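Local coordinates for phosphoserine phosphatase (Homo sapiens, PDB 6HYY), which catalyses the hydrolysis of O-phosphoserine to serine and phosphate, as a magnesium-binding member of the haloacid dehalogenase-like hydrolases, at residues K159-K162 with E163-F167; R23-G26 with I27-L30; V52-K55 with A56-E60. All coordinates share one frame; numbering follows the deposited sequence.

How the interactions relate
All three contacts are local, each formed between residues a few positions apart, and they follow the chain in the order 2, 3, 1. Interactions 2 and 3 adjoin: Ile27 CD1 packs on Leu58 CD1 at 3.8 Å, the centres of the two interactions are 16 Å apart, and both reach the active site. The Glu25 side chain of interaction 2 comes within about 4 Å of the bound magnesium and about 5 Å of the bound serine; that of Phe54, in interaction 3, lies about 4 Å from the same serine. Interaction 1 is remote, a surface helix end whose Leu161 side chain is about 14 Å from the serine; its centre is 29 Å from that of interaction 2.

Interaction 1 of 3, residues K159-K162 with E163-F167; sequences KLLK and EKFHF
Lys162 O is gripped twice by His166: the backbone N reaches it at 2.9 Å from above the carbonyl plane, while ring ND1 donates within that plane along an almost straight path (179°, 3.1 Å from ND1 to Lys162 O). Because the oxygen also lies in the imidazole plane, this bond helps fix the ring's rotation. The preceding residue, Phe165, carries CG anti to its carbonyl carbon (chi1 -61°), which leaves the ring's edge facing Leu161: CD2 of Leu161 sits in the ring plane, 3.8 Å from Phe165 CE2. Over a face of that ring lies Lys164 CG. The Phe167 ring has Phe165 CB over one face, offset toward the rim, and brings CE2 to 4.3 Å from Leu161 CB. Glu163 slants across the extended Lys159 chain and touches it with OE1, 3.1 Å from Lys159 CE; OE1 stays 4.4 Å from Lys159 NZ, beyond a salt bridge. Leu161 and Phe167 also touch strands 100-105 and 12-16. With positive phi at His166 (58°), this is the C-terminal end of helix 153-165, packed against the central sheet of a haloacid dehalogenase-type fold.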
# COMPACT_ATOMS: atom_id res chain seq x y z
N LYS A 159 -6.59 1.96 13.14
CA LYS A 159 -6.99 1.96 14.55
C LYS A 159 -5.77 2.03 15.46
O LYS A 159 -5.77 2.79 16.44
CB LYS A 159 -7.83 0.72 14.86
CG LYS A 159 -8.21 0.58 16.32
CD LYS A 159 -9.23 -0.55 16.50
CE LYS A 159 -9.81 -0.55 17.91
NZ LYS A 159 -10.83 -1.62 18.11
N LEU A 160 -4.72 1.25 15.16
CA LEU A 160 -3.51 1.33 15.97
C LEU A 160 -2.92 2.74 15.94
O LEU A 160 -2.48 3.24 16.98
CB LEU A 160 -2.47 0.32 15.47
CG LEU A 160 -2.73 -1.18 15.67
CD1 LEU A 160 -1.64 -1.99 14.98
CD2 LEU A 160 -2.80 -1.53 17.15
N LEU A 161 -2.93 3.39 14.78
CA LEU A 161 -2.35 4.73 14.68
C LEU A 161 -3.18 5.74 15.47
O LEU A 161 -2.63 6.65 16.11
CB LEU A 161 -2.25 5.16 13.22
CG LEU A 161 -1.23 4.39 12.40
CD1 LEU A 161 -1.38 4.83 10.94
CD2 LEU A 161 0.20 4.62 12.91
N LYS A 162 -4.51 5.61 15.41
CA LYS A 162 -5.38 6.46 16.21
C LYS A 162 -5.09 6.28 17.69
O LYS A 162 -5.02 7.27 18.43
CB LYS A 162 -6.84 6.15 15.90
CG LYS A 162 -7.30 6.70 14.57
CD LYS A 162 -8.71 6.26 14.23
CE LYS A 162 -9.74 6.92 15.13
NZ LYS A 162 -9.52 8.38 15.26
N GLU A 163 -4.89 5.04 18.13
CA GLU A 163 -4.66 4.83 19.56
C GLU A 163 -3.28 5.30 19.99
O GLU A 163 -3.08 5.74 21.13
CB GLU A 163 -4.87 3.36 19.91
CG GLU A 163 -6.34 2.99 19.96
CD GLU A 163 -6.60 1.52 19.73
OE1 GLU A 163 -7.79 1.14 19.57
OE2 GLU A 163 -5.63 0.73 19.71
N LYS A 164 -2.30 5.24 19.09
CA LYS A 164 -0.94 5.59 19.49
C LYS A 164 -0.70 7.09 19.44
O LYS A 164 -0.02 7.65 20.31
CB LYS A 164 0.06 4.86 18.58
CG LYS A 164 1.52 5.13 18.93
CD LYS A 164 2.41 4.03 18.35
CE LYS A 164 3.88 4.30 18.62
NZ LYS A 164 4.72 3.18 18.12
N PHE A 165 -1.23 7.78 18.42
CA PHE A 165 -0.89 9.18 18.18
C PHE A 165 -2.07 10.13 18.31
O PHE A 165 -1.86 11.35 18.29
CB PHE A 165 -0.29 9.35 16.76
CG PHE A 165 0.96 8.57 16.54
CD1 PHE A 165 2.16 8.97 17.11
CD2 PHE A 165 0.95 7.44 15.73
CE1 PHE A 165 3.33 8.25 16.90
CE2 PHE A 165 2.12 6.71 15.51
CZ PHE A 165 3.31 7.12 16.09
N HIS A 166 -3.29 9.61 18.40
CA HIS A 166 -4.51 10.41 18.56
C HIS A 166 -4.69 11.42 17.43
O HIS A 166 -5.03 12.57 17.66
CB HIS A 166 -4.53 11.13 19.92
CG HIS A 166 -4.62 10.24 21.12
ND1 HIS A 166 -4.78 8.87 21.04
CD2 HIS A 166 -4.58 10.54 22.44
CE1 HIS A 166 -4.84 8.36 22.26
NE2 HIS A 166 -4.72 9.35 23.13
N PHE A 167 -4.43 11.02 16.18
CA PHE A 167 -4.60 11.97 15.09
C PHE A 167 -6.04 12.47 15.01
O PHE A 167 -6.98 11.70 15.19
CB PHE A 167 -4.23 11.32 13.75
CG PHE A 167 -2.77 10.98 13.60
CD1 PHE A 167 -1.80 11.97 13.58
CD2 PHE A 167 -2.38 9.66 13.40
CE1 PHE A 167 -0.45 11.64 13.40
CE2 PHE A 167 -1.04 9.33 13.23
CZ PHE A 167 -0.07 10.33 13.24
O HOH W 1 -9.43 10.48 13.96
O HOH W 2 -7.53 9.23 16.52

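Interaction 2 of 3, residues R23-G26 with I27-L30; sequences REEG and IDEL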
# COMPACT_ATOMS: atom_id res chain seq x y z
N ARG A 23 3.29 1.52 -9.34
CA ARG A 23 2.44 1.16 -10.47
C ARG A 23 2.02 -0.30 -10.44
O ARG A 23 0.94 -0.64 -10.93
CB ARG A 23 3.17 1.49 -11.79
CG ARG A 23 3.83 2.86 -11.76
CD ARG A 23 3.78 3.54 -13.12
NE ARG A 23 2.52 4.25 -13.31
CZ ARG A 23 2.27 5.13 -14.27
NH1 ARG A 23 3.21 5.43 -15.16
NH2 ARG A 23 1.08 5.71 -14.34
N GLU A 24 2.84 -1.15 -9.84
CA GLU A 24 2.71 -2.60 -9.89
C GLU A 24 2.15 -3.15 -8.58
O GLU A 24 1.93 -2.41 -7.61
CB GLU A 24 4.08 -3.23 -10.20
CG GLU A 24 4.86 -2.58 -11.36
CD GLU A 24 5.92 -1.57 -10.91
OE1 GLU A 24 6.86 -1.30 -11.70
OE2 GLU A 24 5.82 -1.05 -9.77
N GLU A 25 1.92 -4.46 -8.55
CA GLU A 25 1.62 -5.17 -7.31
C GLU A 25 2.89 -5.91 -6.90
O GLU A 25 3.43 -6.71 -7.67
CB GLU A 25 0.45 -6.13 -7.49
CG GLU A 25 -0.82 -5.48 -8.05
CD GLU A 25 -1.82 -5.09 -6.96
OE1 GLU A 25 -2.26 -6.00 -6.22
OE2 GLU A 25 -2.17 -3.89 -6.84
N GLY A 26 3.38 -5.62 -5.69
CA GLY A 26 4.68 -6.14 -5.29
C GLY A 26 4.76 -7.65 -5.33
O GLY A 26 5.74 -8.22 -5.82
N ILE A 27 3.72 -8.33 -4.84
CA ILE A 27 3.75 -9.79 -4.82
C ILE A 27 3.79 -10.35 -6.25
O ILE A 27 4.44 -11.37 -6.49
CB ILE A 27 2.56 -10.34 -4.01
CG1 ILE A 27 2.70 -11.85 -3.84
CG2 ILE A 27 1.23 -9.97 -4.66
CD1 ILE A 27 1.87 -12.44 -2.73
N ASP A 28 3.13 -9.68 -7.20
CA ASP A 28 3.19 -10.13 -8.60
C ASP A 28 4.58 -9.91 -9.18
O ASP A 28 5.07 -10.74 -9.96
CB ASP A 28 2.14 -9.38 -9.43
CG ASP A 28 0.72 -9.66 -8.97
OD1 ASP A 28 0.51 -10.65 -8.23
OD2 ASP A 28 -0.20 -8.90 -9.36
N GLU A 29 5.22 -8.79 -8.84
CA GLU A 29 6.57 -8.54 -9.34
C GLU A 29 7.56 -9.53 -8.75
O GLU A 29 8.51 -9.95 -9.42
CB GLU A 29 6.97 -7.10 -9.03
CG GLU A 29 6.07 -6.10 -9.73
CD GLU A 29 6.21 -6.20 -11.24
OE1 GLU A 29 5.21 -6.52 -11.92
OE2 GLU A 29 7.33 -5.99 -11.73
N LEU A 30 7.37 -9.89 -7.48
CA LEU A 30 8.20 -10.92 -6.87
C LEU A 30 8.00 -12.25 -7.58
O LEU A 30 8.96 -12.98 -7.84
CB LEU A 30 7.89 -11.03 -5.38
CG LEU A 30 8.78 -11.94 -4.53
CD1 LEU A 30 10.23 -11.56 -4.73
CD2 LEU A 30 8.36 -11.81 -3.06
O HOH W 3 2.66 -6.02 -11.20
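Glu24 and Glu29 both set CG anti to the carbonyl carbon and then bend at chi2 (98° in Glu24, -64° in Glu29), and these turns lay one chain across the other at about a right angle. The touching is done by methylenes: Glu24 CB lies 3.5 Å from Glu29 CG. Their carboxylate planes are 28° apart, and the closest acidic oxygens, Glu24 OE1 and Glu29 OE2, keep 4.7 Å between them. The Glu24 carboxylate is held elsewhere, OE2 accepting from His82 N. Water 3 joins the two sides, accepting from Glu25 N and donating to Glu29 OE1 at 2.7 Å.

Glu25 is the N-cap residue of helix 26-33, and the first turn is closed through its carbonyl: Glu29 N donates to Glu25 O at 3.0 Å, and Leu30 N to Gly26 O at 2.9 Å. The Glu25 side chain comes within about 4 Å of the bound magnesium. The Asp28 side chain runs beside that of Glu25, pointing the same way, with OD2 3.4 Å from Glu25 CB.

One oxygen of each member of this second pair is engaged outside the turn. Asp28 OD1 bonds to Thr44 OG1 of helix 37-46, whereas Glu25 OE2 bonds to Ser19 OG. Gly26 N, on the same turn, bonds to OD1 of Asp18, a residue of the magnesium site and of the serine pocket, which links the helix start to the metal site through Asp18. Beyond it, Ile27 packs on Leu58, Arg61 and Ile65 of helix 54-65, and Leu30 on Val72 and Leu75 of helix 69-78.

Interaction 3 of 3, residues V52-K55 with A56-E60; sequences VPFK and AALTE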
# COMPACT_ATOMS: atom_id res chain seq x y z
N VAL A 52 -11.77 -13.72 -1.03
CA VAL A 52 -11.25 -14.87 -0.30
C VAL A 52 -10.48 -14.35 0.91
O VAL A 52 -9.98 -13.22 0.88
CB VAL A 52 -10.37 -15.76 -1.20
CG1 VAL A 52 -11.16 -16.21 -2.43
CG2 VAL A 52 -9.11 -15.03 -1.62
N PRO A 53 -10.37 -15.13 2.00
CA PRO A 53 -9.63 -14.65 3.17
C PRO A 53 -8.19 -14.35 2.82
O PRO A 53 -7.51 -15.14 2.16
CB PRO A 53 -9.75 -15.82 4.16
CG PRO A 53 -10.96 -16.58 3.71
CD PRO A 53 -10.98 -16.45 2.22
N PHE A 54 -7.71 -13.18 3.27
CA PHE A 54 -6.43 -12.69 2.78
C PHE A 54 -5.27 -13.57 3.23
O PHE A 54 -4.36 -13.84 2.44
CB PHE A 54 -6.19 -11.24 3.23
CG PHE A 54 -4.94 -10.65 2.66
CD1 PHE A 54 -4.90 -10.25 1.33
CD2 PHE A 54 -3.79 -10.52 3.43
CE1 PHE A 54 -3.75 -9.72 0.78
CE2 PHE A 54 -2.64 -9.98 2.89
CZ PHE A 54 -2.61 -9.58 1.57
N LYS A 55 -5.27 -14.00 4.50
CA LYS A 55 -4.15 -14.79 5.00
C LYS A 55 -3.97 -16.07 4.20
O LYS A 55 -2.84 -16.43 3.84
CB LYS A 55 -4.34 -15.11 6.49
CG LYS A 55 -3.15 -15.80 7.12
CD LYS A 55 -3.42 -16.21 8.57
CE LYS A 55 -3.55 -15.01 9.48
NZ LYS A 55 -4.14 -15.37 10.81
N ALA A 56 -5.08 -16.75 3.90
CA ALA A 56 -5.01 -17.95 3.06
C ALA A 56 -4.50 -17.62 1.66
O ALA A 56 -3.66 -18.34 1.12
CB ALA A 56 -6.39 -18.60 3.00
N ALA A 57 -5.01 -16.54 1.06
CA ALA A 57 -4.56 -16.16 -0.28
C ALA A 57 -3.08 -15.80 -0.30
O ALA A 57 -2.38 -16.08 -1.28
CB ALA A 57 -5.40 -15.00 -0.81
N LEU A 58 -2.60 -15.18 0.78
CA LEU A 58 -1.18 -14.85 0.87
C LEU A 58 -0.34 -16.12 1.00
O LEU A 58 0.69 -16.27 0.32
CB LEU A 58 -0.93 -13.92 2.06
CG LEU A 58 0.48 -13.34 2.15
CD1 LEU A 58 0.82 -12.57 0.89
CD2 LEU A 58 0.62 -12.45 3.39
N THR A 59 -0.75 -17.03 1.89
CA THR A 59 -0.01 -18.28 2.07
C THR A 59 0.10 -19.05 0.76
O THR A 59 1.18 -19.53 0.40
CB THR A 59 -0.71 -19.14 3.13
OG1 THR A 59 -0.78 -18.41 4.36
CG2 THR A 59 0.06 -20.44 3.35
N GLU A 60 -1.00 -19.15 0.02
CA GLU A 60 -1.01 -19.93 -1.22
C GLU A 60 -0.12 -19.31 -2.29
O GLU A 60 0.54 -20.04 -3.04
CB GLU A 60 -2.43 -20.09 -1.73
CG GLU A 60 -3.34 -20.85 -0.79
CD GLU A 60 -4.80 -20.65 -1.13
OE1 GLU A 60 -5.65 -21.35 -0.54
OE2 GLU A 60 -5.09 -19.78 -1.98
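The N-terminal turn of helix 54-65 begins at Pro53, its N-cap residue, and forms part of the helical region beside the serine site: the Phe54 side chain comes within about 4 Å of the bound ligand. Three successive i to i+4 backbone bonds establish the turn. Ala57 N donates to Pro53 O at 3.1 Å, Leu58 N to Phe54 O at 2.8 Å, and Thr59 N to Lys55 O at 2.9 Å. Ahead of the cap, Val52 directs its CG2 methyl onto Ala57 CB (3.8 Å), which brings the residue before the cap against the first turn; both residues also rest on Ala47.

With its CG anti to the backbone N (chi1 -175°), the Phe54 ring swings along the helix, and its CE2 meets Leu58 CD2 at 4.1 Å. The two side chains approach at a slant. Both also touch Asn129 of strand 126-133, and Leu58 reaches Phe142 of strand 139-142, which sets this helix face against the edge of the sheet. Phe54 N itself bonds to Ser151 OG.

Thr59 completes the turn with a second bond to an oxygen already in use. OG1, placed beside its own backbone N (chi1 -58°), donates to Lys55 O at 2.9 Å from above the carbonyl plane, while Thr59 N approaches from the opposite face.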